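Local coordinates for uncharacterized protein (Thermus thermophilus HB8, PDB 6SCE) that acts as a DNA nuclease of type III CRISPR defence that is switched on by binding cyclic oligoadenylate, at residues 283-288 with 318-323; 360-365 with 393-398; 326-331 with 430-435; 290-295 with 372-377; 279-284 with 345-350. All blocks are in the same frame, centred on the assembly; numbering follows the deposited sequence. Where two conformers were deposited one is given.

Contact 1 of 5, residues 283-288 with 318-323; sequences KALPLP and YLLTTP. With nucleotides of chain B.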
# COMPACT_ATOMS: atom_id res chain seq x y z
N LYS A 283 -10.90 25.95 9.04
CA LYS A 283 -11.88 26.43 8.11
C LYS A 283 -12.64 25.33 7.39
O LYS A 283 -12.11 24.23 7.18
CB LYS A 283 -11.20 27.29 7.06
CG LYS A 283 -10.49 28.52 7.60
CD LYS A 283 -10.12 29.43 6.43
CE LYS A 283 -9.31 30.63 6.85
NZ LYS A 283 -9.23 31.53 5.67
N ALA A 284 -13.85 25.65 6.99
CA ALA A 284 -14.60 24.88 6.03
C ALA A 284 -13.91 24.92 4.67
O ALA A 284 -13.09 25.80 4.38
CB ALA A 284 -16.01 25.40 5.89
N LEU A 285 -14.28 23.96 3.82
CA LEU A 285 -13.80 23.96 2.45
C LEU A 285 -14.50 25.03 1.61
O LEU A 285 -15.72 25.20 1.72
CB LEU A 285 -14.03 22.58 1.80
CG LEU A 285 -13.25 21.43 2.48
CD1 LEU A 285 -13.80 20.06 2.05
CD2 LEU A 285 -11.76 21.52 2.23
N PRO A 286 -13.75 25.72 0.74
CA PRO A 286 -14.36 26.69 -0.19
C PRO A 286 -15.34 25.99 -1.10
O PRO A 286 -15.06 24.86 -1.54
CB PRO A 286 -13.18 27.21 -1.02
CG PRO A 286 -11.96 26.86 -0.27
CD PRO A 286 -12.28 25.68 0.63
N LEU A 287 -16.46 26.64 -1.40
CA LEU A 287 -17.45 26.10 -2.33
C LEU A 287 -16.84 26.03 -3.72
O LEU A 287 -15.93 26.81 -4.03
CB LEU A 287 -18.74 26.94 -2.33
CG LEU A 287 -19.56 26.90 -1.03
CD1 LEU A 287 -20.89 27.62 -1.20
CD2 LEU A 287 -19.82 25.47 -0.56
N PRO A 288 -17.26 25.05 -4.52
CA PRO A 288 -16.69 24.88 -5.83
C PRO A 288 -17.20 25.94 -6.80
O PRO A 288 -18.36 26.34 -6.71
CB PRO A 288 -17.20 23.51 -6.26
CG PRO A 288 -18.45 23.33 -5.51
CD PRO A 288 -18.21 23.98 -4.19
N TYR A 318 -10.86 18.10 -4.04
CA TYR A 318 -10.95 18.26 -2.61
C TYR A 318 -10.34 17.04 -1.98
O TYR A 318 -10.80 15.95 -2.28
CB TYR A 318 -12.40 18.37 -2.17
CG TYR A 318 -13.08 19.66 -2.61
CD1 TYR A 318 -13.54 19.81 -3.90
CD2 TYR A 318 -13.28 20.70 -1.71
CE1 TYR A 318 -14.18 20.98 -4.31
CE2 TYR A 318 -13.90 21.88 -2.10
CZ TYR A 318 -14.35 22.02 -3.40
OH TYR A 318 -15.00 23.18 -3.80
N LEU A 319 -9.30 17.23 -1.18
CA LEU A 319 -8.49 16.16 -0.62
C LEU A 319 -8.53 16.23 0.90
O LEU A 319 -8.18 17.27 1.47
CB LEU A 319 -7.04 16.26 -1.11
CG LEU A 319 -6.79 16.17 -2.60
CD1 LEU A 319 -5.35 16.44 -2.96
CD2 LEU A 319 -7.26 14.81 -3.11
N LEU A 320 -8.97 15.16 1.56
CA LEU A 320 -9.01 15.09 3.01
C LEU A 320 -8.17 13.96 3.52
O LEU A 320 -8.21 12.87 2.98
CB LEU A 320 -10.45 14.88 3.50
CG LEU A 320 -11.47 15.96 3.17
CD1 LEU A 320 -12.86 15.60 3.72
CD2 LEU A 320 -11.03 17.29 3.71
N THR A 321 -7.40 14.20 4.58
CA THR A 321 -6.72 13.11 5.26
C THR A 321 -6.35 13.50 6.69
O THR A 321 -6.79 14.53 7.20
CB THR A 321 -5.52 12.56 4.46
OG1 THR A 321 -5.17 11.27 4.98
CG2 THR A 321 -4.34 13.50 4.47
N THR A 322 -5.60 12.63 7.33
CA THR A 322 -5.24 12.75 8.71
C THR A 322 -3.87 13.41 8.80
O THR A 322 -3.06 13.41 7.85
CB THR A 322 -5.17 11.38 9.39
OG1 THR A 322 -4.32 10.53 8.61
CG2 THR A 322 -6.53 10.75 9.48
N PRO A 323 -3.58 13.98 9.97
CA PRO A 323 -2.30 14.66 10.10
C PRO A 323 -1.12 13.75 9.89
O PRO A 323 -0.12 14.18 9.34
CB PRO A 323 -2.34 15.25 11.53
CG PRO A 323 -3.54 14.71 12.18
CD PRO A 323 -4.42 14.05 11.17
P A B 3 -9.64 -0.21 6.39
OP1 A B 3 -10.71 0.41 7.26
OP2 A B 3 -10.18 -1.13 5.33
O5' A B 3 -8.76 0.94 5.74
C5' A B 3 -7.50 0.70 5.11
C4' A B 3 -7.05 2.02 4.51
O4' A B 3 -6.82 2.99 5.58
C3' A B 3 -5.77 1.98 3.69
O3' A B 3 -6.05 2.64 2.47
C2' A B 3 -4.77 2.75 4.56
O2' A B 3 -3.74 3.38 3.83
C1' A B 3 -5.70 3.76 5.24
N9 A B 3 -5.16 4.31 6.46
C8 A B 3 -4.62 3.61 7.50
N7 A B 3 -4.25 4.40 8.50
C5 A B 3 -4.62 5.67 8.08
C6 A B 3 -4.51 6.93 8.70
N6 A B 3 -4.02 7.09 9.93
N1 A B 3 -4.99 8.00 8.02
C2 A B 3 -5.52 7.81 6.81
N3 A B 3 -5.67 6.67 6.12
C4 A B 3 -5.19 5.63 6.83

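Contact 2 of 5, residues 360-365 with 393-398; sequences LLAPVV and ALRDGA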
# COMPACT_ATOMS: atom_id res chain seq x y z
N LEU A 360 -17.63 18.15 6.26
CA LEU A 360 -16.79 18.96 5.40
C LEU A 360 -17.25 18.90 3.96
O LEU A 360 -17.20 19.91 3.25
CB LEU A 360 -15.33 18.49 5.46
CG LEU A 360 -14.52 18.94 6.66
CD1 LEU A 360 -13.26 18.09 6.82
CD2 LEU A 360 -14.13 20.40 6.46
N LEU A 361 -17.66 17.71 3.49
CA LEU A 361 -17.96 17.57 2.08
C LEU A 361 -19.41 17.78 1.65
O LEU A 361 -19.64 18.13 0.49
CB LEU A 361 -17.40 16.25 1.51
CG LEU A 361 -15.87 16.21 1.46
CD1 LEU A 361 -15.38 14.83 1.05
CD2 LEU A 361 -15.34 17.23 0.49
N ALA A 362 -20.37 17.58 2.55
CA ALA A 362 -21.78 17.72 2.20
C ALA A 362 -22.08 19.05 1.48
O ALA A 362 -22.70 19.05 0.40
CB ALA A 362 -22.67 17.52 3.41
N PRO A 363 -21.61 20.17 2.04
CA PRO A 363 -21.91 21.46 1.39
C PRO A 363 -21.27 21.63 0.01
O PRO A 363 -21.82 22.32 -0.85
CB PRO A 363 -21.32 22.49 2.37
CG PRO A 363 -21.16 21.77 3.66
CD PRO A 363 -20.85 20.35 3.28
N VAL A 364 -20.12 20.99 -0.19
CA VAL A 364 -19.41 21.06 -1.46
C VAL A 364 -20.23 20.29 -2.49
O VAL A 364 -20.49 20.77 -3.59
CB VAL A 364 -17.97 20.50 -1.32
CG1 VAL A 364 -17.30 20.31 -2.66
CG2 VAL A 364 -17.15 21.36 -0.38
N VAL A 365 -20.65 19.09 -2.12
CA VAL A 365 -21.50 18.28 -2.98
C VAL A 365 -22.79 19.04 -3.35
O VAL A 365 -23.16 19.11 -4.52
CB VAL A 365 -21.85 16.96 -2.30
CG1 VAL A 365 -22.91 16.17 -3.07
CG2 VAL A 365 -20.60 16.12 -2.12
N ALA A 393 -21.67 11.94 2.51
CA ALA A 393 -21.74 13.31 2.01
C ALA A 393 -22.43 13.41 0.66
O ALA A 393 -22.83 14.49 0.25
CB ALA A 393 -20.36 13.90 1.89
N LEU A 394 -22.50 12.29 -0.07
CA LEU A 394 -23.00 12.32 -1.42
C LEU A 394 -24.52 12.50 -1.44
O LEU A 394 -25.18 12.28 -0.44
CB LEU A 394 -22.62 11.07 -2.18
CG LEU A 394 -21.09 10.85 -2.20
CD1 LEU A 394 -20.81 9.63 -3.05
CD2 LEU A 394 -20.27 12.05 -2.69
N ARG A 395 -25.02 12.97 -2.57
CA ARG A 395 -26.45 13.09 -2.82
C ARG A 395 -26.70 12.62 -4.24
O ARG A 395 -25.77 12.56 -5.05
CB ARG A 395 -26.92 14.55 -2.69
CG ARG A 395 -26.63 15.21 -1.35
CD ARG A 395 -27.45 14.67 -0.20
NE ARG A 395 -27.15 15.40 1.04
CZ ARG A 395 -26.26 15.04 1.98
NH1 ARG A 395 -25.55 13.92 1.90
NH2 ARG A 395 -26.09 15.82 3.04
N ASP A 396 -27.96 12.29 -4.53
CA ASP A 396 -28.36 11.86 -5.88
C ASP A 396 -27.75 12.78 -6.93
O ASP A 396 -27.82 14.00 -6.80
CB ASP A 396 -29.90 11.84 -6.01
CG ASP A 396 -30.56 10.76 -5.18
OD1 ASP A 396 -29.88 9.83 -4.69
OD2 ASP A 396 -31.80 10.83 -5.03
N GLY A 397 -27.11 12.20 -7.94
CA GLY A 397 -26.38 12.97 -8.95
C GLY A 397 -24.86 12.83 -8.85
O GLY A 397 -24.16 12.92 -9.85
N ALA A 398 -24.35 12.62 -7.64
CA ALA A 398 -22.91 12.38 -7.46
C ALA A 398 -22.49 11.09 -8.16
O ALA A 398 -23.28 10.15 -8.34
CB ALA A 398 -22.53 12.35 -5.98

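Contact 3 of 5, residues 326-331 with 430-435; sequences ESRLRW and ALRGYR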
# COMPACT_ATOMS: atom_id res chain seq x y z
N GLU A 326 0.26 13.80 6.37
CA GLU A 326 0.54 15.13 5.83
C GLU A 326 1.45 15.08 4.60
O GLU A 326 1.18 15.76 3.63
CB GLU A 326 1.13 16.05 6.90
CG GLU A 326 1.50 17.43 6.36
CD GLU A 326 2.91 17.47 5.79
OE1 GLU A 326 3.74 16.64 6.20
OE2 GLU A 326 3.17 18.34 4.94
N SER A 327 2.52 14.29 4.63
CA SER A 327 3.44 14.22 3.48
C SER A 327 2.71 13.81 2.20
O SER A 327 2.84 14.43 1.16
CB SER A 327 4.57 13.22 3.72
OG SER A 327 5.36 13.63 4.81
N ARG A 328 1.92 12.75 2.31
CA ARG A 328 1.18 12.29 1.12
C ARG A 328 0.19 13.33 0.62
O ARG A 328 -0.01 13.48 -0.60
CB ARG A 328 0.50 10.95 1.40
CG ARG A 328 1.49 9.83 1.73
CD ARG A 328 2.36 9.52 0.53
NE ARG A 328 1.53 9.05 -0.57
CZ ARG A 328 1.20 7.77 -0.78
NH1 ARG A 328 1.66 6.81 0.03
NH2 ARG A 328 0.39 7.46 -1.79
N LEU A 329 -0.44 14.06 1.53
CA LEU A 329 -1.35 15.11 1.15
C LEU A 329 -0.57 16.20 0.41
O LEU A 329 -1.02 16.70 -0.63
CB LEU A 329 -2.07 15.69 2.35
CG LEU A 329 -3.05 16.84 2.11
CD1 LEU A 329 -4.18 16.39 1.23
CD2 LEU A 329 -3.59 17.35 3.44
N ARG A 330 0.59 16.56 0.95
CA ARG A 330 1.43 17.61 0.32
C ARG A 330 1.78 17.23 -1.13
O ARG A 330 1.67 18.04 -2.06
CB ARG A 330 2.71 17.80 1.14
CG ARG A 330 3.70 18.82 0.60
CD ARG A 330 4.96 18.84 1.47
NE ARG A 330 5.92 19.85 1.03
CZ ARG A 330 7.15 20.02 1.55
NH1 ARG A 330 7.58 19.24 2.53
NH2 ARG A 330 7.95 20.96 1.07
N TRP A 331 2.17 15.98 -1.36
CA TRP A 331 2.57 15.52 -2.70
C TRP A 331 1.38 15.44 -3.64
O TRP A 331 1.50 15.72 -4.82
CB TRP A 331 3.27 14.16 -2.63
CG TRP A 331 4.47 14.23 -1.76
CD1 TRP A 331 5.32 15.29 -1.65
CD2 TRP A 331 4.94 13.24 -0.84
NE1 TRP A 331 6.30 15.02 -0.73
CE2 TRP A 331 6.09 13.76 -0.23
CE3 TRP A 331 4.52 11.97 -0.49
CZ2 TRP A 331 6.82 13.05 0.71
CZ3 TRP A 331 5.25 11.26 0.45
CH2 TRP A 331 6.37 11.80 1.03
N ALA A 430 5.17 11.17 -9.01
CA ALA A 430 5.04 12.49 -8.42
C ALA A 430 3.93 12.47 -7.36
O ALA A 430 4.10 12.91 -6.21
CB ALA A 430 4.74 13.52 -9.49
N LEU A 431 2.79 11.89 -7.73
CA LEU A 431 1.66 11.84 -6.81
C LEU A 431 2.04 11.10 -5.55
O LEU A 431 1.61 11.44 -4.45
CB LEU A 431 0.45 11.19 -7.49
CG LEU A 431 -0.81 11.01 -6.66
CD1 LEU A 431 -1.40 12.37 -6.35
CD2 LEU A 431 -1.78 10.17 -7.49
N ARG A 432 2.86 10.08 -5.72
CA ARG A 432 3.35 9.29 -4.63
C ARG A 432 4.40 9.96 -3.78
O ARG A 432 4.63 9.52 -2.68
CB ARG A 432 3.98 8.02 -5.19
CG ARG A 432 4.60 7.08 -4.18
CD ARG A 432 3.58 6.59 -3.16
NE ARG A 432 4.23 5.70 -2.21
CZ ARG A 432 5.05 6.11 -1.24
NH1 ARG A 432 5.27 7.41 -1.02
NH2 ARG A 432 5.60 5.22 -0.46
N GLY A 433 5.03 11.01 -4.27
CA GLY A 433 6.09 11.68 -3.51
C GLY A 433 7.49 11.57 -4.08
O GLY A 433 8.47 11.76 -3.35
N TYR A 434 7.62 11.27 -5.37
CA TYR A 434 8.95 11.12 -5.97
C TYR A 434 9.07 11.86 -7.30
O TYR A 434 8.12 11.89 -8.09
CB TYR A 434 9.25 9.64 -6.22
CG TYR A 434 9.50 8.88 -4.96
CD1 TYR A 434 8.44 8.46 -4.17
CD2 TYR A 434 10.79 8.60 -4.53
CE1 TYR A 434 8.66 7.78 -2.99
CE2 TYR A 434 11.02 7.91 -3.35
CZ TYR A 434 9.94 7.50 -2.58
OH TYR A 434 10.12 6.80 -1.41
N ARG A 435 10.22 12.46 -7.55
CA ARG A 435 10.53 12.99 -8.88
C ARG A 435 11.39 11.94 -9.57
O ARG A 435 12.45 11.58 -9.08
CB ARG A 435 11.28 14.34 -8.83
CG ARG A 435 11.50 14.95 -10.21
CD ARG A 435 12.18 16.33 -10.17
NE ARG A 435 13.36 16.32 -9.29
CZ ARG A 435 13.42 16.82 -8.06
NH1 ARG A 435 12.37 17.42 -7.49
NH2 ARG A 435 14.55 16.73 -7.38
O HOH W 1 0.03 11.29 -2.34
O HOH W 2 3.78 15.65 -6.15

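Contact 4 of 5, residues 290-295 with 372-377; sequences EGPLLL and GHPVHA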
# COMPACT_ATOMS: atom_id res chain seq x y z
N GLU A 290 -16.12 25.58 -10.32
CA GLU A 290 -15.84 25.05 -11.64
C GLU A 290 -15.85 23.52 -11.57
O GLU A 290 -15.30 22.95 -10.65
CB GLU A 290 -14.45 25.53 -12.03
CG GLU A 290 -14.24 25.80 -13.50
CD GLU A 290 -12.89 26.44 -13.78
OE1 GLU A 290 -12.09 26.60 -12.84
OE2 GLU A 290 -12.65 26.78 -14.95
N GLY A 291 -16.50 22.87 -12.53
CA GLY A 291 -16.51 21.42 -12.63
C GLY A 291 -15.65 20.93 -13.77
O GLY A 291 -15.23 21.73 -14.61
N PRO A 292 -15.39 19.62 -13.84
CA PRO A 292 -15.80 18.63 -12.83
C PRO A 292 -15.01 18.73 -11.52
O PRO A 292 -13.91 19.31 -11.47
CB PRO A 292 -15.47 17.29 -13.50
CG PRO A 292 -15.24 17.58 -14.93
CD PRO A 292 -14.75 18.99 -15.00
N LEU A 293 -15.58 18.16 -10.47
CA LEU A 293 -14.97 18.04 -9.16
C LEU A 293 -14.57 16.61 -8.90
O LEU A 293 -15.27 15.68 -9.31
CB LEU A 293 -15.98 18.36 -8.08
CG LEU A 293 -16.16 19.76 -7.58
CD1 LEU A 293 -16.47 20.69 -8.72
CD2 LEU A 293 -17.29 19.76 -6.56
N LEU A 294 -13.47 16.45 -8.19
CA LEU A 294 -13.07 15.15 -7.63
C LEU A 294 -12.92 15.31 -6.13
O LEU A 294 -12.20 16.19 -5.66
CB LEU A 294 -11.76 14.67 -8.23
CG LEU A 294 -11.14 13.38 -7.65
CD1 LEU A 294 -12.13 12.22 -7.76
CD2 LEU A 294 -9.84 13.06 -8.36
N LEU A 295 -13.61 14.45 -5.40
CA LEU A 295 -13.48 14.36 -3.96
C LEU A 295 -12.79 13.04 -3.62
O LEU A 295 -13.18 12.00 -4.14
CB LEU A 295 -14.84 14.37 -3.29
CG LEU A 295 -15.89 15.34 -3.82
CD1 LEU A 295 -17.16 15.19 -2.99
CD2 LEU A 295 -15.37 16.74 -3.80
N GLY A 372 -24.67 22.40 -11.27
CA GLY A 372 -24.47 21.49 -12.38
C GLY A 372 -23.05 20.99 -12.60
O GLY A 372 -22.76 20.43 -13.65
N HIS A 373 -22.16 21.16 -11.62
CA HIS A 373 -20.80 20.59 -11.71
C HIS A 373 -20.85 19.08 -11.50
O HIS A 373 -21.38 18.64 -10.48
CB HIS A 373 -19.89 21.18 -10.64
CG HIS A 373 -19.75 22.67 -10.71
ND1 HIS A 373 -19.74 23.36 -11.90
CD2 HIS A 373 -19.60 23.59 -9.74
CE1 HIS A 373 -19.62 24.65 -11.66
NE2 HIS A 373 -19.52 24.82 -10.35
N PRO A 374 -20.33 18.28 -12.45
CA PRO A 374 -20.18 16.85 -12.19
C PRO A 374 -19.36 16.63 -10.91
O PRO A 374 -18.33 17.28 -10.73
CB PRO A 374 -19.40 16.35 -13.40
CG PRO A 374 -19.68 17.34 -14.48
CD PRO A 374 -19.85 18.65 -13.79
N VAL A 375 -19.84 15.76 -10.03
CA VAL A 375 -19.15 15.48 -8.78
C VAL A 375 -18.70 14.04 -8.77
O VAL A 375 -19.53 13.15 -8.67
CB VAL A 375 -20.07 15.67 -7.57
CG1 VAL A 375 -19.28 15.46 -6.28
CG2 VAL A 375 -20.66 17.05 -7.57
N HIS A 376 -17.39 13.83 -8.84
CA HIS A 376 -16.80 12.48 -8.78
C HIS A 376 -16.31 12.22 -7.34
O HIS A 376 -15.75 13.09 -6.70
CB HIS A 376 -15.62 12.34 -9.74
CG HIS A 376 -15.99 12.51 -11.17
ND1 HIS A 376 -16.24 11.45 -12.01
CD2 HIS A 376 -16.17 13.63 -11.92
CE1 HIS A 376 -16.54 11.90 -13.22
NE2 HIS A 376 -16.51 13.22 -13.19
N ALA A 377 -16.56 11.02 -6.84
CA ALA A 377 -16.13 10.68 -5.51
C ALA A 377 -15.41 9.36 -5.59
O ALA A 377 -15.99 8.34 -5.97
CB ALA A 377 -17.31 10.61 -4.55

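Contact 5 of 5, residues 279-284 with 345-350; sequences KASKKA and RSFLSG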
# COMPACT_ATOMS: atom_id res chain seq x y z
N LYS A 279 -1.39 20.66 13.24
CA LYS A 279 -2.04 20.57 11.93
C LYS A 279 -3.53 20.96 11.91
O LYS A 279 -4.07 21.17 10.83
CB LYS A 279 -1.89 19.16 11.35
CG LYS A 279 -0.48 18.61 11.49
CD LYS A 279 -0.05 17.78 10.30
CE LYS A 279 0.99 16.74 10.68
NZ LYS A 279 2.13 17.31 11.43
N ALA A 280 -4.17 21.11 13.07
CA ALA A 280 -5.62 21.29 13.12
C ALA A 280 -6.11 22.30 12.10
O ALA A 280 -5.65 23.44 12.09
CB ALA A 280 -6.08 21.68 14.52
N SER A 281 -7.02 21.88 11.23
CA SER A 281 -7.62 22.76 10.24
C SER A 281 -8.76 23.51 10.91
O SER A 281 -9.49 22.93 11.74
CB SER A 281 -8.15 21.93 9.04
OG SER A 281 -7.10 21.21 8.40
N LYS A 282 -8.93 24.78 10.55
CA LYS A 282 -9.89 25.65 11.21
C LYS A 282 -11.09 25.96 10.36
O LYS A 282 -12.16 26.21 10.88
CB LYS A 282 -9.23 27.01 11.56
CG LYS A 282 -7.99 26.92 12.42
CD LYS A 282 -8.35 26.45 13.81
CE LYS A 282 -7.13 26.45 14.72
NZ LYS A 282 -7.32 25.43 15.79
N LYS A 283 -10.90 25.95 9.04
CA LYS A 283 -11.88 26.43 8.11
C LYS A 283 -12.64 25.33 7.39
O LYS A 283 -12.11 24.23 7.18
CB LYS A 283 -11.20 27.29 7.06
CG LYS A 283 -10.49 28.52 7.60
CD LYS A 283 -10.12 29.43 6.43
CE LYS A 283 -9.31 30.63 6.85
NZ LYS A 283 -9.23 31.53 5.67
N ALA A 284 -13.85 25.65 6.99
CA ALA A 284 -14.60 24.88 6.03
C ALA A 284 -13.91 24.92 4.67
O ALA A 284 -13.09 25.80 4.38
CB ALA A 284 -16.01 25.40 5.89
N ARG A 345 -7.81 21.32 0.51
CA ARG A 345 -7.39 20.25 1.39
C ARG A 345 -7.82 20.60 2.76
O ARG A 345 -7.92 21.78 3.09
CB ARG A 345 -5.88 20.10 1.37
CG ARG A 345 -5.12 21.41 1.50
CD ARG A 345 -3.61 21.18 1.43
NE ARG A 345 -3.10 20.83 2.75
CZ ARG A 345 -1.83 20.54 3.02
NH1 ARG A 345 -0.90 20.53 2.07
NH2 ARG A 345 -1.51 20.22 4.27
N SER A 346 -8.05 19.59 3.57
CA SER A 346 -8.24 19.80 4.98
C SER A 346 -7.79 18.57 5.73
O SER A 346 -7.80 17.46 5.18
CB SER A 346 -9.71 20.12 5.29
OG SER A 346 -9.85 20.59 6.63
N PHE A 347 -7.38 18.76 6.99
CA PHE A 347 -7.09 17.66 7.90
C PHE A 347 -8.29 17.25 8.73
O PHE A 347 -9.02 18.11 9.31
CB PHE A 347 -5.93 18.00 8.84
CG PHE A 347 -4.60 18.08 8.17
CD1 PHE A 347 -4.01 16.95 7.61
CD2 PHE A 347 -3.92 19.30 8.09
CE1 PHE A 347 -2.77 17.02 7.00
CE2 PHE A 347 -2.67 19.37 7.48
CZ PHE A 347 -2.10 18.23 6.92
N LEU A 348 -8.46 15.94 8.87
CA LEU A 348 -9.38 15.35 9.85
C LEU A 348 -8.69 15.27 11.20
O LEU A 348 -7.46 15.23 11.24
CB LEU A 348 -9.81 13.94 9.43
CG LEU A 348 -10.37 13.83 8.03
CD1 LEU A 348 -10.67 12.35 7.75
CD2 LEU A 348 -11.62 14.70 7.81
N SER A 349 -9.46 15.27 12.28
CA SER A 349 -8.92 15.09 13.62
C SER A 349 -8.22 13.75 13.73
O SER A 349 -7.20 13.63 14.39
CB SER A 349 -10.03 15.18 14.68
OG SER A 349 -10.68 16.44 14.60
N GLY A 350 -8.75 12.73 13.05
CA GLY A 350 -8.09 11.42 13.06
C GLY A 350 -8.76 10.47 12.08
O GLY A 350 -9.75 10.81 11.45
O HOH W 3 -7.86 19.12 11.60
O HOH W 4 -9.67 23.24 6.17

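Contact 1 of 5, residues 283-288 with 318-323
One hydrogen bond carries the polar side of this contact. Tyr-318 OH donates to Pro-286 O at 2.8 Å, and it lies in the plane of that carbonyl. The carbonyl oxygen in turn meets the edge of the phenol ring. The hydroxyl also comes within 3.0 Å of Pro-288 N, but this proline nitrogen has no hydrogen to give, so the approach is packing: Pro-288 CB and CD both press on the hydroxyl.

Apolar contact fills in beside the ring. Tyr-318 CG stands anti to its carbonyl carbon (chi1 -69°), which carries the ring toward the loop. Leu-285 slides past it in the opposite direction, with CD1 3.8 Å from Tyr-318 CD2, and the same methyl reaches Leu-320 CD2 at 4.3 Å. Leu-361 and Val-364 of helix 354-370 cover this cluster, while His-344 meets the tyrosine ring from the next strand.

A ligand bond marks the far end of the strand. Thr-322 OG1 donates to N1 of adenosine A3 of chain B at 2.7 Å, and its CG2 lies 3.5 Å from the same nitrogen. A nucleotide read at the C-terminal end of a parallel strand is characteristic of Rossmann-like CARF domains, whose cyclic oligoadenylate pocket lies there.

Contact 2 of 5, residues 360-365 with 393-398
Val-365 carries this contact, projecting from helix 354-370 toward the chain that leaves helix 384-393. Its CG1 stands anti to the backbone N (chi1 171°) and CG2 anti to the carbonyl carbon, so the two methyls fork around Ala-393 O. Val-365 CG2 lies 3.6 Å from Ala-393 O and 4.1 Å from Leu-394 CD2, where the two side chains cross at about a right angle; CG1 turns to the backbone of Arg-395, whose buried N finds no partner in the model. An alanine in place of Val-365 would remove both methyls and would probably loosen the packing on Ala-393 and Leu-394 and of the helix on Leu-295.

One turn earlier on helix 354-370, Leu-361 and Ala-362 receive Ala-393 CB, 3.7 Å from Ala-362 N and 3.8 Å from Leu-361 CB. Arg-395 closes the outer side. Its chain is bent at chi2 (-70°), which folds the guanidinium back so that NH1 donates to Leu-394 O at 2.9 Å, from above the carbonyl plane, while NH2 comes to 3.8 Å from Ala-362 CB. NH1 also bonds Leu-392 O, and NE makes a salt bridge with Glu-366, which fixes the rotation of the group. A type II turn from Arg-395 to Ala-398, with Gly-397 at positive phi, then leads into strand 399-404. A crossover helix packed against the exit of the next over parallel strands characterises the Rossmann-like fold.

Contact 3 of 5, residues 326-331 with 430-435
Water 1 is the best-held polar atom, gripped by three hydrogen bonds: it donates to Leu-431 O at 2.6 Å and to Arg-328 O, and accepts from Arg-328 NE at 3.2 Å, in the guanidinium plane. A second water bridges Trp-331 O and Ala-430 O.

Arg-328, bent at chi2 and chi3, lays its guanidinium flat on that of Arg-432, centres 4.2 Å apart, planes at 5°, offset with Arg-432 CD under the one and Arg-328 NH1 over the other. Glu-300 O receives Arg-328 NH1, and Ser-577 O receives Arg-432 NH2.

Gly-433 ends helix 425-432 in a Schellman motif; its CA makes a CH-pi contact with the five-membered ring of Trp-331, 3.7 Å from its centroid. A side chain would strike Trp-331 CE3. Arg-432 O, 3.3 Å from Trp-331 CE3, is buried without a partner.

Helix 326-338 of the CARF-like domain meets the probable nuclease domain. The Glu-300 and Ser-577 carbonyls probably offset the repulsion of the like-charged arginines, helped perhaps by the Glu-300 carboxylate, a long, weak partner of Arg-432.

Contact 4 of 5, residues 290-295 with 372-377
Two neighbouring parallel strands, 293-297 and 375-378, pair here in the interior of the seven-stranded mixed sheet, with 316-321 beyond the first and 399-404 beyond the second. Residues 290-295 and 372-377 share three backbone hydrogen bonds, and Leu-295 continues the pairing to Asn-378. Leu-293 N reaches Pro-374 O at 2.9 Å, nearly along the C=O axis; His-376 N reaches Leu-293 O at 2.9 Å from above the carbonyl plane; and Leu-295 N reaches His-376 O at 2.8 Å. Leu-294 CA also points its hydrogen at His-376 O, and Ala-377 CA at Leu-295 O.

The side chains of Leu-293, Leu-295, Val-375 and Ala-377 share one face, where Leu-295 CD1 lies 3.9 Å from Val-375 CG1 and helix 354-370 covers the leucines. On the other face Leu-294 crosses His-376 at about a right angle, with Leu-294 CD1 4.0 Å from His-376 CB. The His-376 ring turns its edge to Leu-293 O and meets His-311 at about 90°.

Ahead of the strands, His-373 spreads one ring face beneath the Glu-290 to Gly-291 peptide, with Glu-290 C over its centre. At Gly-291 a CB would collide with His-373 CB; a cis peptide then precedes Pro-292, whose CB lies 4.0 Å from Pro-374 CB. Because His-373 NE2 bonds Arg-371 NE, an N-H donor, that nitrogen probably acts as acceptor, which would favour a neutral ring lying against the peptide.

Contact 5 of 5, residues 279-284 with 345-350
Hydrogen bonding between the segments centres on Ser-281, whose OG, anti to its carbonyl carbon, accepts from Phe-347 N at 2.8 Å with an N-H...O angle of 164°. Two waters reinforce this. Water 3 accepts from Ser-281 N at 2.9 Å and donates to Phe-347 O, so that the loop holds Phe-347 at both its N-H and its carbonyl; water 4 links Lys-283 O to Ser-346 OG.

Apolar contact comes from Lys-279, laid obliquely over one face of the Phe-347 ring. Lys-279 CB makes a CH-pi contact 4.2 Å from the Phe-347 ring centroid, and CD reaches Phe-347 CZ at 4.0 Å before NZ turns away to Leu-275 O and Lys-277 O. A serine at Phe-347 would remove the ring, and the aliphatic part of Lys-279 would probably lose its platform.

Strand 342-347 is the outermost strand on its side of the sheet, bonded to strand 316-321 along one edge. The 279-284 loop lies along its other edge, while Leu-329 and Glu-326 of helix 326-338 touch the Phe-347 ring.

Contacts 1, 2, 4 and 5 share one Rossmann-like sheet and its covering helices, whereas contact 3 joins that domain to the next. Contact 4 runs between interior strands and rests on backbone bonds. Contact 1 is the more buried of the two, but a single tyrosine bond and leucine packing hold its loop. Contact 2 packs helix 354-370 against the exit of helix 384-393 and has no hydrogen bond across; it meets contacts 1 and 4 through Val-364 and Val-365. Contact 5, at the surface along the sheet's outer strand, relies on serine and water, and continues from contact 1 along one loop. Water also serves buried contact 3, beside stacked arginines.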